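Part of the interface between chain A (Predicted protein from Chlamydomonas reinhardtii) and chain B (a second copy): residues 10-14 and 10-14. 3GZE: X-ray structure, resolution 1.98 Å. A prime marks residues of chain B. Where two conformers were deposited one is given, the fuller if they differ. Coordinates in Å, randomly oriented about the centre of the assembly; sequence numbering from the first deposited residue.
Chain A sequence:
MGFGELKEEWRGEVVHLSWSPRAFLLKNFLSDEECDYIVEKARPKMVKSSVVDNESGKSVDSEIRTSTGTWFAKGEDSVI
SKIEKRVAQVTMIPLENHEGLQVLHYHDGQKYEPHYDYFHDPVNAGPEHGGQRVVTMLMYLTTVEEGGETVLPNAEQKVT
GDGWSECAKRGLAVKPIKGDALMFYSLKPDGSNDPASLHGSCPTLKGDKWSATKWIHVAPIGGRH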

# COMPACT_ATOMS: atom_id res chain seq x y z
N TRP A 10 11.18 0.68 -8.34
CA TRP A 10 10.60 2.05 -8.51
C TRP A 10 10.79 2.91 -7.27
O TRP A 10 10.79 2.44 -6.14
CB TRP A 10 9.11 2.00 -8.86
CG TRP A 10 8.57 3.36 -9.17
CD1 TRP A 10 8.79 4.09 -10.32
CD2 TRP A 10 7.75 4.18 -8.34
NE1 TRP A 10 8.16 5.31 -10.25
CE2 TRP A 10 7.50 5.38 -9.04
CE3 TRP A 10 7.19 4.02 -7.06
CZ2 TRP A 10 6.73 6.41 -8.51
CZ3 TRP A 10 6.43 5.05 -6.53
CH2 TRP A 10 6.20 6.22 -7.25
N ARG A 11 10.98 4.19 -7.55
CA ARG A 11 10.98 5.25 -6.52
C ARG A 11 10.77 6.62 -7.11
O ARG A 11 11.46 7.05 -8.03
CB ARG A 11 12.26 5.22 -5.72
CG ARG A 11 12.55 6.52 -5.06
CD ARG A 11 13.88 6.41 -4.36
NE ARG A 11 14.24 7.63 -3.64
CZ ARG A 11 15.29 7.71 -2.83
NH1 ARG A 11 16.06 6.64 -2.65
NH2 ARG A 11 15.55 8.85 -2.20
N GLY A 12 9.75 7.26 -6.59
CA GLY A 12 9.30 8.57 -7.08
C GLY A 12 8.55 9.24 -5.99
O GLY A 12 8.27 8.67 -4.95
N GLU A 13 8.28 10.51 -6.25
CA GLU A 13 7.39 11.37 -5.46
C GLU A 13 5.98 10.79 -5.26
O GLU A 13 5.29 10.45 -6.19
CB GLU A 13 7.32 12.73 -6.17
CG GLU A 13 6.14 13.63 -5.78
CD GLU A 13 6.14 14.94 -6.55
OE1 GLU A 13 6.81 15.00 -7.59
OE2 GLU A 13 5.44 15.89 -6.14
N VAL A 14 5.54 10.76 -4.00
CA VAL A 14 4.21 10.22 -3.64
C VAL A 14 3.41 11.35 -2.97
O VAL A 14 3.84 11.87 -1.96
CB VAL A 14 4.29 9.04 -2.64
CG1 VAL A 14 2.92 8.84 -2.00
CG2 VAL A 14 4.74 7.72 -3.27
N TRP B 10 8.96 11.95 2.22
CA TRP B 10 10.09 10.96 2.35
C TRP B 10 10.01 10.10 1.13
O TRP B 10 9.05 9.36 0.92
CB TRP B 10 10.03 10.04 3.61
CG TRP B 10 11.18 9.08 3.71
CD1 TRP B 10 12.43 9.35 4.21
CD2 TRP B 10 11.21 7.69 3.31
NE1 TRP B 10 13.22 8.23 4.13
CE2 TRP B 10 12.50 7.20 3.59
CE3 TRP B 10 10.27 6.82 2.73
CZ2 TRP B 10 12.88 5.87 3.31
CZ3 TRP B 10 10.64 5.50 2.45
CH2 TRP B 10 11.95 5.04 2.75
N ARG B 11 11.02 10.27 0.30
CA ARG B 11 11.24 9.42 -0.85
C ARG B 11 12.40 8.51 -0.49
O ARG B 11 13.51 8.98 -0.26
CB ARG B 11 11.58 10.24 -2.10
CG ARG B 11 10.45 11.16 -2.56
CD ARG B 11 10.86 11.96 -3.79
NE ARG B 11 11.54 11.10 -4.76
CZ ARG B 11 11.95 11.47 -5.96
NH1 ARG B 11 11.72 12.71 -6.39
NH2 ARG B 11 12.57 10.59 -6.75
N GLY B 12 12.14 7.21 -0.39
CA GLY B 12 13.24 6.29 -0.17
C GLY B 12 13.20 4.99 -0.91
O GLY B 12 12.20 4.53 -1.51
N GLU B 13 14.38 4.42 -0.80
CA GLU B 13 14.68 3.10 -1.28
C GLU B 13 14.05 2.05 -0.35
O GLU B 13 14.33 1.93 0.84
CB GLU B 13 16.20 2.91 -1.36
CG GLU B 13 16.63 1.58 -1.94
CD GLU B 13 18.11 1.38 -1.80
OE1 GLU B 13 18.77 2.36 -1.42
OE2 GLU B 13 18.62 0.28 -2.07
N VAL B 14 13.13 1.33 -0.95
CA VAL B 14 12.54 0.15 -0.37
C VAL B 14 13.14 -1.07 -1.00
O VAL B 14 13.16 -1.21 -2.23
CB VAL B 14 11.06 0.04 -0.60
CG1 VAL B 14 10.57 -1.44 -0.34
CG2 VAL B 14 10.31 1.02 0.30
O HOH W 1 12.99 1.29 -4.53

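Two like-charged arginines dominate this contact, and no direct hydrogen bond joins the stretches. Arg11 NE lies 4.5 Å from Arg11′ NE, yet these residues have the largest covered areas, 103 and 105 Å², and both direct CA-to-CB toward the opposing stretch. The two backbone segments run nearly antiparallel, their CA 11 to CA 13 directions 175° apart, pairing Arg11 with Glu13′ (CA to CA 6.8 Å) and Glu13 with Arg11′ (CA to CA 6.3 Å).

Each guanidinium lays one face against opposing backbone. Arg11 CZ sits 3.6 Å from Gly12′ CA, and Arg11′ NE lies 3.6 Å from Glu13 N and 3.7 Å from Gly12 C. Short polar distances mislead here: Arg11 NH2 to Arg11′ O is 2.8 Å, but the angle is poor because the carbonyl oxygen lies over the guanidinium face; Arg11 NH1 and Glu13′ N, 3.3 Å apart, are both donors. Arg11′ NE is buried without any partner.

The arginines reach across differently: Arg11 is extended, with chi1 to chi3 all t, whereas Arg11′ adopts m, t, p. An ideal CB on either glycine would point away from the partner stretch and clash within its own chain, 2.7 Å from Trp10 CZ2 for Gly12 and 2.0 Å from Trp10′ CZ2 for Gly12′.

Water 1 bridges the stretches: its O donates to Trp10 O at 3.0 Å and, in a weak bond, to Val14′ O at 3.4 Å.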